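PDB 3LMC: peptidase, zinc-dependent from Methanocorpusculum labreanum, which probably acts as a zinc-dependent metallopeptidase of family M54, holding a zinc ion and, at a second site, an iron ion. Local coordinates for residues G2-F6 with L27-R33; P122-N127 with L139-I143; A53-L58 with G109-P113. All coordinates share one frame; numbering follows the deposited sequence.

Interaction 1 (G2-F6 with L27-R33)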
ATOM      1  N   GLY A   2      11.752   8.548   2.509  1.00 16.12           N
ATOM      2  CA  GLY A   2      10.710   9.062   1.643  1.00 18.76           C
ATOM      3  C   GLY A   2       9.628   8.006   1.506  1.00 20.07           C
ATOM      4  O   GLY A   2       9.845   6.841   1.848  1.00 23.02           O
ATOM      5  N   ILE A   3       8.466   8.409   1.008  1.00 18.50           N
ATOM      6  CA  ILE A   3       7.368   7.470   0.792  1.00 16.73           C
ATOM      7  C   ILE A   3       6.942   7.549  -0.659  1.00 19.42           C
ATOM      8  O   ILE A   3       6.615   8.630  -1.155  1.00 19.77           O
ATOM      9  CB  ILE A   3       6.165   7.773   1.699  1.00 20.21           C
ATOM     10  CG1 ILE A   3       6.569   7.664   3.170  1.00 23.93           C
ATOM     11  CG2 ILE A   3       5.023   6.796   1.432  1.00 14.79           C
ATOM     12  CD1 ILE A   3       5.480   8.111   4.095  1.00 24.65           C
ATOM     13  N   HIS A   4       6.961   6.399  -1.331  1.00 17.26           N
ATOM     14  CA  HIS A   4       6.708   6.320  -2.764  1.00 18.00           C
ATOM     15  C   HIS A   4       5.474   5.470  -3.051  1.00 18.76           C
ATOM     16  O   HIS A   4       5.415   4.299  -2.675  1.00 24.89           O
ATOM     17  CB  HIS A   4       7.925   5.726  -3.481  1.00 21.84           C
ATOM     18  CG  HIS A   4       9.220   6.402  -3.142  1.00 25.05           C
ATOM     19  ND1 HIS A   4       9.828   7.316  -3.978  1.00 20.00           N
ATOM     20  CD2 HIS A   4      10.035   6.284  -2.065  1.00 28.99           C
ATOM     21  CE1 HIS A   4      10.951   7.741  -3.427  1.00 20.68           C
ATOM     22  NE2 HIS A   4      11.101   7.129  -2.266  1.00 24.20           N
ATOM     23  N   LEU A   5       4.482   6.072  -3.698  1.00 15.38           N
ATOM     24  CA  LEU A   5       3.280   5.346  -4.103  1.00 13.63           C
ATOM     25  C   LEU A   5       3.555   4.805  -5.501  1.00 20.40           C
ATOM     26  O   LEU A   5       3.583   5.573  -6.471  1.00 15.82           O
ATOM     27  CB  LEU A   5       2.065   6.283  -4.147  1.00  9.86           C
ATOM     28  CG  LEU A   5       0.744   5.633  -4.561  1.00 19.09           C
ATOM     29  CD1 LEU A   5       0.305   4.627  -3.518  1.00 14.73           C
ATOM     30  CD2 LEU A   5      -0.364   6.687  -4.782  1.00 20.90           C
ATOM     31  N   PHE A   6       3.797   3.499  -5.603  1.00 16.25           N
ATOM     32  CA  PHE A   6       3.978   2.884  -6.900  1.00 11.71           C
ATOM     33  C   PHE A   6       2.623   2.411  -7.413  1.00 12.01           C
ATOM     34  O   PHE A   6       2.152   1.314  -7.062  1.00 15.92           O
ATOM     35  CB  PHE A   6       4.966   1.700  -6.872  1.00 17.64           C
ATOM     36  CG  PHE A   6       5.311   1.182  -8.259  1.00 29.45           C
ATOM     37  CD1 PHE A   6       6.619   0.893  -8.611  1.00 32.89           C
ATOM     38  CD2 PHE A   6       4.315   1.040  -9.231  1.00 30.76           C
ATOM     39  CE1 PHE A   6       6.926   0.447  -9.898  1.00 34.44           C
ATOM     40  CE2 PHE A   6       4.612   0.600 -10.516  1.00 28.48           C
ATOM     41  CZ  PHE A   6       5.916   0.305 -10.851  1.00 32.37           C
ATOM     42  N   LEU A  27      -1.187  10.832   6.534  1.00 22.00           N
ATOM     43  CA  LEU A  27       0.103  10.456   7.107  1.00 20.45           C
ATOM     44  C   LEU A  27       0.871  11.693   7.614  1.00 26.18           C
ATOM     45  O   LEU A  27       1.750  11.583   8.478  1.00 23.79           O
ATOM     46  CB  LEU A  27       0.944   9.717   6.064  1.00 12.09           C
ATOM     47  CG  LEU A  27       0.445   8.345   5.595  1.00 19.11           C
ATOM     48  CD1 LEU A  27       1.130   7.937   4.292  1.00 21.71           C
ATOM     49  CD2 LEU A  27       0.651   7.273   6.660  1.00 17.06           C
ATOM     50  N   GLU A  28       0.527  12.863   7.076  1.00 22.87           N
ATOM     51  CA  GLU A  28       1.242  14.096   7.395  1.00 27.45           C
ATOM     52  C   GLU A  28       2.697  13.950   6.976  1.00 29.38           C
ATOM     53  O   GLU A  28       3.604  14.291   7.741  1.00 28.26           O
ATOM     54  CB  GLU A  28       1.156  14.420   8.894  1.00 28.83           C
ATOM     55  CG  GLU A  28      -0.136  15.095   9.317  1.00 38.15           C
ATOM     56  CD  GLU A  28      -0.313  15.156  10.839  1.00 45.86           C
ATOM     57  OE1 GLU A  28       0.480  14.526  11.569  1.00 52.27           O
ATOM     58  OE2 GLU A  28      -1.250  15.832  11.307  1.00 45.69           O
HETATM   59  N   MSE A  29       2.899  13.444   5.759  1.00 24.52           N
HETATM   60  CA  MSE A  29       4.220  13.176   5.196  1.00 27.14           C
HETATM   61  C   MSE A  29       4.146  13.287   3.671  1.00 24.74           C
HETATM   62  O   MSE A  29       3.140  12.912   3.064  1.00 23.28           O
HETATM   63  CB  MSE A  29       4.691  11.758   5.564  1.00 33.24           C
HETATM   64  CG  MSE A  29       4.727  11.441   7.069  1.00 42.95           C
HETATM   65 SE   MSE A  29       5.568   9.685   7.482  1.00 70.86          SE
HETATM   66  CE  MSE A  29       4.145   8.496   6.920  1.00 35.22           C
ATOM     67  N   PRO A  30       5.213  13.802   3.042  1.00 27.16           N
ATOM     68  CA  PRO A  30       5.234  13.913   1.576  1.00 25.51           C
ATOM     69  C   PRO A  30       5.233  12.529   0.952  1.00 22.10           C
ATOM     70  O   PRO A  30       5.898  11.630   1.456  1.00 19.68           O
ATOM     71  CB  PRO A  30       6.567  14.596   1.293  1.00 27.73           C
ATOM     72  CG  PRO A  30       7.417  14.252   2.469  1.00 31.58           C
ATOM     73  CD  PRO A  30       6.484  14.228   3.653  1.00 28.22           C
ATOM     74  N   VAL A  31       4.474  12.367  -0.123  1.00 22.06           N
ATOM     75  CA  VAL A  31       4.333  11.089  -0.797  1.00 23.50           C
ATOM     76  C   VAL A  31       4.548  11.326  -2.282  1.00 27.67           C
ATOM     77  O   VAL A  31       3.843  12.131  -2.899  1.00 30.54           O
ATOM     78  CB  VAL A  31       2.914  10.507  -0.564  1.00 24.44           C
ATOM     79  CG1 VAL A  31       2.666   9.268  -1.430  1.00 27.60           C
ATOM     80  CG2 VAL A  31       2.708  10.193   0.896  1.00 18.87           C
ATOM     81  N   SER A  32       5.532  10.642  -2.854  1.00 25.68           N
ATOM     82  CA  SER A  32       5.836  10.779  -4.272  1.00 20.42           C
ATOM     83  C   SER A  32       5.110   9.714  -5.086  1.00 21.76           C
ATOM     84  O   SER A  32       5.038   8.557  -4.675  1.00 31.09           O
ATOM     85  CB  SER A  32       7.342  10.685  -4.504  1.00 25.10           C
ATOM     86  OG  SER A  32       7.638  10.666  -5.896  1.00 32.68           O
ATOM     87  N   ARG A  33       4.591  10.117  -6.242  0.50  6.40           N
ATOM     88  CA  ARG A  33       3.727   9.279  -7.058  0.50  4.68           C
ATOM     89  C   ARG A  33       4.440   8.751  -8.300  0.50  6.39           C
ATOM     90  O   ARG A  33       5.039   9.515  -9.055  0.50  5.46           O
ATOM     91  CB  ARG A  33       2.502  10.089  -7.475  0.50  3.10           C
ATOM     92  CG  ARG A  33       1.401   9.290  -8.131  0.50  7.03           C
ATOM     93  CD  ARG A  33       0.171  10.155  -8.292  0.50  5.76           C
ATOM     94  NE  ARG A  33       0.352  11.175  -9.315  0.50 13.60           N
ATOM     95  CZ  ARG A  33       0.620  12.451  -9.068  0.50 18.39           C
ATOM     96  NH1 ARG A  33       0.748  12.888  -7.815  0.50 15.29           N
ATOM     97  NH2 ARG A  33       0.753  13.293 -10.083  0.50 19.94           N
TER
HETATM   98  O   HOH W   1       8.547  11.243   0.519  1.00 32.96           O
HETATM   99  O   HOH W   2       9.250   8.322  -6.583  1.00 22.27           O
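Ile3 O accepts the backbone N-H of Ser32 at 2.8 Å, and Ser32 O in turn accepts that of Leu5, N to O 2.7 Å, joining the two parallel strands of a beta-alpha-beta unit, strand 3-7, helix 16-27 and strand 31-34. Ser32 thus spends both its N-H and its carbonyl on the neighbouring strand, in the alternation of a parallel pair. The CA atoms of Val31 and His4 add C-H...O contacts to the same two carbonyls.

On the face that carries Ile3, Val31 and Leu5, side chains of the two strands touch at two points. With chi1 -61° setting CG1 of Ile3 beside the backbone N, CG2 is turned to the neighbouring strand and meets Val31 CG2 at 4.1 Å, while the other valine methyl, CG1, rests 4.1 Å from Leu5 CB. Further out, Ile3 CD1 lies 4.4 Å from Leu27 CD1, with the selenomethionine Met29 beside it, its methyl placed doubtfully. Ile151 of helix 136-154 and Phe155 add to this apolar patch, and Val19 and Leu23 of helix 16-27 pack on Leu5.

A Schellman motif with Glu28 at positive phi ends that helix and turns the chain into the second strand. On the opposite face His4 NE2 is hydrogen-bonded to Glu89. Its other nitrogen, ND1, shares a water with Ser32 OG, the water lying in the ring plane 2.9 Å from ND1.

Interaction 2 (P122-N127 with L139-I143)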
ATOM      1  N   PRO A 122      -6.721  -2.914  -5.168  1.00 15.84           N
ATOM      2  CA  PRO A 122      -8.098  -2.424  -5.276  1.00 15.57           C
ATOM      3  C   PRO A 122      -9.060  -3.489  -5.801  1.00 20.20           C
ATOM      4  O   PRO A 122     -10.247  -3.186  -5.949  1.00 20.28           O
ATOM      5  CB  PRO A 122      -7.981  -1.281  -6.282  1.00 15.87           C
ATOM      6  CG  PRO A 122      -6.543  -0.858  -6.231  1.00 20.51           C
ATOM      7  CD  PRO A 122      -5.801  -2.152  -6.026  1.00 17.86           C
ATOM      8  N   HIS A 123      -8.583  -4.712  -6.053  1.00 17.39           N
ATOM      9  CA  HIS A 123      -9.448  -5.724  -6.680  1.00 16.18           C
ATOM     10  C   HIS A 123     -10.751  -5.947  -5.926  1.00 16.60           C
ATOM     11  O   HIS A 123     -11.801  -6.087  -6.537  1.00 18.67           O
ATOM     12  CB  HIS A 123      -8.731  -7.058  -6.859  1.00 20.92           C
ATOM     13  CG  HIS A 123      -9.470  -8.015  -7.748  1.00 25.06           C
ATOM     14  ND1 HIS A 123     -10.150  -9.112  -7.263  1.00 25.04           N
ATOM     15  CD2 HIS A 123      -9.660  -8.018  -9.090  1.00 27.33           C
ATOM     16  CE1 HIS A 123     -10.700  -9.769  -8.269  1.00 29.11           C
ATOM     17  NE2 HIS A 123     -10.423  -9.124  -9.389  1.00 32.96           N
ATOM     18  N   ARG A 124     -10.685  -5.992  -4.598  1.00 15.30           N
ATOM     19  CA  ARG A 124     -11.888  -6.150  -3.787  1.00 14.73           C
ATOM     20  C   ARG A 124     -12.377  -4.854  -3.141  1.00 20.24           C
ATOM     21  O   ARG A 124     -13.315  -4.872  -2.331  1.00 21.18           O
ATOM     22  CB  ARG A 124     -11.661  -7.218  -2.728  1.00 17.25           C
ATOM     23  CG  ARG A 124     -11.491  -8.609  -3.346  1.00 21.07           C
ATOM     24  CD  ARG A 124     -11.291  -9.669  -2.290  1.00 18.55           C
ATOM     25  NE  ARG A 124     -10.854 -10.930  -2.874  1.00 16.38           N
ATOM     26  CZ  ARG A 124     -11.467 -12.093  -2.707  1.00 21.78           C
ATOM     27  NH1 ARG A 124     -12.572 -12.173  -1.976  1.00 23.92           N
ATOM     28  NH2 ARG A 124     -10.962 -13.188  -3.256  1.00 21.68           N
ATOM     29  N   LEU A 125     -11.738  -3.740  -3.497  1.00 17.19           N
ATOM     30  CA  LEU A 125     -12.131  -2.419  -3.007  1.00 19.39           C
ATOM     31  C   LEU A 125     -13.072  -1.736  -3.991  1.00 24.17           C
ATOM     32  O   LEU A 125     -13.939  -0.954  -3.594  1.00 30.12           O
ATOM     33  CB  LEU A 125     -10.892  -1.538  -2.777  1.00 16.65           C
ATOM     34  CG  LEU A 125      -9.849  -2.145  -1.839  1.00 20.78           C
ATOM     35  CD1 LEU A 125      -8.666  -1.180  -1.547  1.00 15.28           C
ATOM     36  CD2 LEU A 125     -10.516  -2.594  -0.533  1.00 18.38           C
ATOM     37  N   GLN A 126     -12.895  -2.045  -5.273  1.00 18.29           N
ATOM     38  CA  GLN A 126     -13.740  -1.518  -6.329  1.00 18.80           C
ATOM     39  C   GLN A 126     -15.201  -1.977  -6.176  1.00 18.11           C
ATOM     40  O   GLN A 126     -15.476  -3.155  -5.918  1.00 15.68           O
ATOM     41  CB  GLN A 126     -13.179  -1.937  -7.701  1.00 17.98           C
ATOM     42  CG  GLN A 126     -13.080  -3.446  -7.897  1.00 25.73           C
ATOM     43  CD  GLN A 126     -12.679  -3.834  -9.318  1.00 32.22           C
ATOM     44  OE1 GLN A 126     -12.734  -3.013 -10.246  1.00 31.66           O
ATOM     45  NE2 GLN A 126     -12.280  -5.093  -9.495  1.00 25.26           N
ATOM     46  N   ASN A 127     -16.133  -1.041  -6.312  1.00 21.41           N
ATOM     47  CA  ASN A 127     -17.554  -1.387  -6.379  1.00 21.42           C
ATOM     48  C   ASN A 127     -17.828  -2.532  -7.371  1.00 21.50           C
ATOM     49  O   ASN A 127     -18.637  -3.419  -7.108  1.00 26.90           O
ATOM     50  CB  ASN A 127     -18.381  -0.166  -6.807  1.00 19.01           C
ATOM     51  CG  ASN A 127     -18.937   0.632  -5.633  1.00 19.98           C
ATOM     52  OD1 ASN A 127     -18.582   0.410  -4.476  1.00 22.76           O
ATOM     53  ND2 ASN A 127     -19.830   1.575  -5.940  1.00 22.35           N
ATOM     54  N   LEU A 139     -13.694   4.438  -4.243  1.00 14.36           N
ATOM     55  CA  LEU A 139     -12.471   3.667  -4.437  1.00 19.16           C
ATOM     56  C   LEU A 139     -11.245   4.403  -3.892  1.00 20.86           C
ATOM     57  O   LEU A 139     -10.358   3.774  -3.312  1.00 20.97           O
ATOM     58  CB  LEU A 139     -12.251   3.298  -5.905  1.00 15.31           C
ATOM     59  CG  LEU A 139     -11.027   2.389  -6.117  1.00 16.23           C
ATOM     60  CD1 LEU A 139     -11.041   1.182  -5.157  1.00 10.11           C
ATOM     61  CD2 LEU A 139     -10.901   1.923  -7.588  1.00 16.61           C
ATOM     62  N   ILE A 140     -11.191   5.722  -4.098  1.00 17.61           N
ATOM     63  CA  ILE A 140     -10.141   6.565  -3.511  1.00 16.18           C
ATOM     64  C   ILE A 140     -10.178   6.451  -1.981  1.00 17.66           C
ATOM     65  O   ILE A 140      -9.151   6.217  -1.330  1.00 21.13           O
ATOM     66  CB  ILE A 140     -10.325   8.051  -3.920  1.00 17.39           C
ATOM     67  CG1 ILE A 140     -10.105   8.235  -5.426  1.00 18.05           C
ATOM     68  CG2 ILE A 140      -9.369   8.965  -3.115  1.00 13.82           C
ATOM     69  CD1 ILE A 140     -10.568   9.597  -5.965  1.00 18.79           C
ATOM     70  N   ASP A 141     -11.367   6.599  -1.403  1.00 14.16           N
ATOM     71  CA  ASP A 141     -11.522   6.468   0.047  1.00 14.02           C
ATOM     72  C   ASP A 141     -10.894   5.177   0.532  1.00 19.97           C
ATOM     73  O   ASP A 141     -10.153   5.170   1.514  1.00 20.48           O
ATOM     74  CB  ASP A 141     -12.988   6.413   0.460  1.00 16.47           C
ATOM     75  CG  ASP A 141     -13.702   7.730   0.287  1.00 24.96           C
ATOM     76  OD1 ASP A 141     -13.035   8.777   0.175  1.00 20.21           O
ATOM     77  OD2 ASP A 141     -14.949   7.703   0.266  1.00 29.10           O
ATOM     78  N   ARG A 142     -11.245   4.078  -0.125  1.00 14.00           N
ATOM     79  CA  ARG A 142     -10.821   2.759   0.335  1.00 18.32           C
ATOM     80  C   ARG A 142      -9.321   2.541   0.195  1.00 15.51           C
ATOM     81  O   ARG A 142      -8.670   2.082   1.143  1.00 18.10           O
ATOM     82  CB  ARG A 142     -11.606   1.673  -0.393  1.00 14.27           C
ATOM     83  CG  ARG A 142     -13.078   1.695  -0.028  1.00 13.75           C
ATOM     84  CD  ARG A 142     -13.905   0.827  -0.997  1.00 20.77           C
ATOM     85  NE  ARG A 142     -15.290   0.754  -0.559  1.00 21.65           N
ATOM     86  CZ  ARG A 142     -16.335   0.662  -1.381  1.00 23.79           C
ATOM     87  NH1 ARG A 142     -16.157   0.630  -2.699  1.00 16.45           N
ATOM     88  NH2 ARG A 142     -17.563   0.619  -0.876  1.00 22.35           N
ATOM     89  N   ILE A 143      -8.762   2.903  -0.959  1.00 12.13           N
ATOM     90  CA  ILE A 143      -7.316   2.751  -1.168  1.00 17.54           C
ATOM     91  C   ILE A 143      -6.500   3.596  -0.201  1.00 14.37           C
ATOM     92  O   ILE A 143      -5.445   3.179   0.256  1.00 16.20           O
ATOM     93  CB  ILE A 143      -6.885   3.140  -2.584  1.00 17.85           C
ATOM     94  CG1 ILE A 143      -7.615   2.274  -3.613  1.00 19.80           C
ATOM     95  CG2 ILE A 143      -5.352   3.004  -2.735  1.00 14.68           C
ATOM     96  CD1 ILE A 143      -7.238   2.588  -5.052  1.00 16.59           C
TER
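The loop that follows strand 117-120 folds back onto helix 136-154, the helix that carries the zinc ligands His149 and His153, and residues 122-127 pack against its 139-143 part. Arg142 supplies the polar half of the contact. Its side chain starts with CB 4.1 Å from Leu125 CB and, extended from CG to NE, passes the Leu125 carbonyl with CD 3.1 Å from Leu125 O, bringing NH1 between two loop oxygens. The bond from NH1 to Asn127 OD1 is 3.0 Å long and almost straight (178°); the oxygen lies in the guanidinium plane, whereas NH1 stands above the carbonyl plane of the amide. A weak, bent bond joins NH1 to Leu125 O. Asp177 takes NH2 in a salt bridge, which helps fix how the guanidinium is turned. A leucine in place of Arg142 would probably leave Asn127 OD1 and Leu125 O without this donor and Asp177 without its positive mate. Beside this polar end the contact is apolar: Leu139 CD1 sits 3.6 Å from Leu125 CB, and Leu125 CD1 approaches the CG1 branch of Ile143. One helical turn beyond Leu139, Ile143 CD1 touches Pro122 CG at 3.7 Å.

Interaction 3 (A53-L58 with G109-P113)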
ATOM      1  N   ALA A  53       1.131 -12.429  -1.850  1.00 17.44           N
ATOM      2  CA  ALA A  53       1.633 -11.070  -1.646  1.00 18.07           C
ATOM      3  C   ALA A  53       3.018 -11.035  -1.006  1.00 23.17           C
ATOM      4  O   ALA A  53       3.758 -10.051  -1.153  1.00 24.52           O
ATOM      5  CB  ALA A  53       0.653 -10.253  -0.839  1.00 17.34           C
ATOM      6  N   VAL A  54       3.379 -12.097  -0.291  1.00 22.49           N
ATOM      7  CA  VAL A  54       4.705 -12.146   0.329  1.00 18.00           C
ATOM      8  C   VAL A  54       5.776 -12.146  -0.756  1.00 18.81           C
ATOM      9  O   VAL A  54       6.740 -11.399  -0.677  1.00 21.16           O
ATOM     10  CB  VAL A  54       4.885 -13.373   1.244  1.00 22.10           C
ATOM     11  CG1 VAL A  54       6.305 -13.412   1.789  1.00 24.18           C
ATOM     12  CG2 VAL A  54       3.868 -13.345   2.396  1.00 17.32           C
ATOM     13  N   LYS A  55       5.579 -12.955  -1.793  1.00 20.86           N
ATOM     14  CA  LYS A  55       6.496 -12.976  -2.930  1.00 20.45           C
ATOM     15  C   LYS A  55       6.569 -11.655  -3.671  1.00 20.95           C
ATOM     16  O   LYS A  55       7.654 -11.223  -4.070  1.00 20.51           O
ATOM     17  CB  LYS A  55       6.140 -14.102  -3.893  1.00 22.38           C
ATOM     18  CG  LYS A  55       6.626 -15.451  -3.402  1.00 27.91           C
ATOM     19  CD  LYS A  55       6.347 -16.549  -4.398  1.00 33.23           C
ATOM     20  CE  LYS A  55       6.834 -17.879  -3.849  1.00 33.91           C
ATOM     21  NZ  LYS A  55       6.561 -18.971  -4.803  1.00 39.63           N
ATOM     22  N   VAL A  56       5.420 -11.007  -3.854  1.00 18.37           N
ATOM     23  CA  VAL A  56       5.408  -9.710  -4.528  1.00 18.85           C
ATOM     24  C   VAL A  56       6.214  -8.699  -3.702  1.00 18.54           C
ATOM     25  O   VAL A  56       6.968  -7.903  -4.249  1.00 17.17           O
ATOM     26  CB  VAL A  56       3.969  -9.189  -4.772  1.00 19.92           C
ATOM     27  CG1 VAL A  56       3.999  -7.840  -5.492  1.00 16.13           C
ATOM     28  CG2 VAL A  56       3.133 -10.220  -5.591  1.00 15.89           C
ATOM     29  N   LEU A  57       6.083  -8.746  -2.380  1.00 16.82           N
ATOM     30  CA  LEU A  57       6.768  -7.773  -1.542  1.00 21.64           C
ATOM     31  C   LEU A  57       8.298  -7.938  -1.612  1.00 23.89           C
ATOM     32  O   LEU A  57       9.040  -6.950  -1.662  1.00 25.71           O
ATOM     33  CB  LEU A  57       6.245  -7.835  -0.105  1.00 19.17           C
ATOM     34  CG  LEU A  57       4.800  -7.370   0.112  1.00 18.29           C
ATOM     35  CD1 LEU A  57       4.356  -7.646   1.537  1.00 19.95           C
ATOM     36  CD2 LEU A  57       4.641  -5.879  -0.202  1.00 18.98           C
ATOM     37  N   LEU A  58       8.760  -9.185  -1.639  1.00 22.03           N
ATOM     38  CA  LEU A  58      10.190  -9.481  -1.779  1.00 23.72           C
ATOM     39  C   LEU A  58      10.698  -8.982  -3.133  1.00 26.19           C
ATOM     40  O   LEU A  58      11.780  -8.395  -3.237  1.00 25.17           O
ATOM     41  CB  LEU A  58      10.443 -10.995  -1.660  1.00 22.62           C
ATOM     42  CG  LEU A  58      10.043 -11.633  -0.324  1.00 27.67           C
ATOM     43  CD1 LEU A  58      10.333 -13.133  -0.301  1.00 29.85           C
ATOM     44  CD2 LEU A  58      10.774 -10.941   0.815  1.00 27.71           C
ATOM     45  N   GLY A 109      -4.533  -5.929   1.502  1.00 15.78           N
ATOM     46  CA  GLY A 109      -3.165  -5.434   1.444  1.00 14.71           C
ATOM     47  C   GLY A 109      -2.264  -6.156   2.424  1.00 17.89           C
ATOM     48  O   GLY A 109      -2.729  -7.001   3.182  1.00 16.73           O
ATOM     49  N   LEU A 110      -0.977  -5.814   2.432  1.00 15.65           N
ATOM     50  CA  LEU A 110      -0.025  -6.481   3.299  1.00 16.56           C
ATOM     51  C   LEU A 110       1.231  -5.634   3.391  1.00 20.61           C
ATOM     52  O   LEU A 110       1.535  -4.875   2.473  1.00 17.31           O
ATOM     53  CB  LEU A 110       0.325  -7.852   2.728  1.00 12.67           C
ATOM     54  CG  LEU A 110       1.049  -8.822   3.650  1.00 22.10           C
ATOM     55  CD1 LEU A 110       0.142  -9.176   4.816  1.00 25.23           C
ATOM     56  CD2 LEU A 110       1.431 -10.065   2.892  1.00 20.73           C
ATOM     57  N   ALA A 111       1.967  -5.765   4.490  1.00 15.12           N
ATOM     58  CA  ALA A 111       3.182  -4.972   4.677  1.00 12.96           C
ATOM     59  C   ALA A 111       4.314  -5.881   5.108  1.00 18.50           C
ATOM     60  O   ALA A 111       4.071  -6.902   5.753  1.00 17.24           O
ATOM     61  CB  ALA A 111       2.948  -3.890   5.719  1.00 14.45           C
ATOM     62  N   TYR A 112       5.541  -5.522   4.724  1.00 20.41           N
ATOM     63  CA  TYR A 112       6.743  -6.228   5.150  1.00 15.95           C
ATOM     64  C   TYR A 112       7.632  -5.191   5.823  1.00 17.80           C
ATOM     65  O   TYR A 112       8.537  -4.636   5.196  1.00 17.86           O
ATOM     66  CB  TYR A 112       7.468  -6.831   3.952  1.00 22.81           C
ATOM     67  CG  TYR A 112       8.451  -7.943   4.291  1.00 33.07           C
ATOM     68  CD1 TYR A 112       8.435  -9.146   3.589  1.00 40.46           C
ATOM     69  CD2 TYR A 112       9.381  -7.796   5.312  1.00 40.10           C
ATOM     70  CE1 TYR A 112       9.323 -10.170   3.884  1.00 44.01           C
ATOM     71  CE2 TYR A 112      10.278  -8.818   5.623  1.00 48.11           C
ATOM     72  CZ  TYR A 112      10.244 -10.002   4.898  1.00 49.82           C
ATOM     73  OH  TYR A 112      11.119 -11.025   5.190  1.00 54.06           O
ATOM     74  N   PRO A 113       7.362  -4.912   7.102  1.00 15.53           N
ATOM     75  CA  PRO A 113       7.978  -3.775   7.790  1.00 18.91           C
ATOM     76  C   PRO A 113       9.496  -3.806   7.714  1.00 20.81           C
ATOM     77  O   PRO A 113      10.136  -2.757   7.559  1.00 23.94           O
ATOM     78  CB  PRO A 113       7.514  -3.954   9.240  1.00 25.67           C
ATOM     79  CG  PRO A 113       6.211  -4.691   9.122  1.00 25.07           C
ATOM     80  CD  PRO A 113       6.440  -5.655   7.973  1.00 21.25           C
TER
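Leu110 and Leu57 both turn to the opposing segment and meet, CD2 to CD1, between helix 53-66 and strand 106-112, an edge strand of the mixed five-stranded sheet on which the helix packs. The helix and strand segments run at 49° to one another, with axes 8.9 Å apart at their closest, and apolar side chains fill the interval. Leu110 extends its CD2 methyl to the helix: with CG anti to the backbone N (chi1 -166°), this methyl comes 3.8 Å from Ala53 CB and 4.0 Å from Leu57 CD1. Val54 flanks it on the same helical surface; its side chain crosses that of Leu110 at a slant, CG2 4.1 Å from Leu110 CD2. The small side chain of Ala53 probably allows this close approach of the strand leucine.

One turn on, Leu57 CD1 reaches over the strand backbone and lies 4.0 Å from both Ala111 C and Tyr112 N, while the same methyl also meets Tyr112 CB. It thus lies between Leu110 and Tyr112, the two strand residues that face the helix. Leu58 takes the outer position: its CD2 methyl approaches the Tyr112 ring obliquely, 3.5 Å from CE1. Val117 and Ile119 of the neighbouring strand 117-120 continue this apolar surface beneath Leu57.

Ala111 has the reverse orientation, its CB directed away from the helix to the zinc side, where it touches Glu150 and His153, and the strand is the layer between helix 53-66 and metal-bearing helix 136-154. The contact is therefore apolar and non-directional, with no hydrogen bond setting the register of helix against strand.

How the interactions relate
Along the chain interaction 1 closes first, interaction 3 follows and interaction 2 comes last, with centres 18 to 19 Å apart and no atoms in touch. Interactions 1 and 3 both reach the mixed five-stranded sheet, at its two outermost strands: 31-34, paired with 3-7, and 106-112. Interaction 2 lies where the loop leaving strand 117-120 of that sheet meets helix 136-154. This helix also relates all three, since it packs on Ile3 and Leu27, contributes residues 139-143, and touches Ala111. It carries the zinc ligands His149 and His153, and the contacts surround the region where this metal-bearing helix lies against the sheet, with helix 53-66 on the sheet's other side.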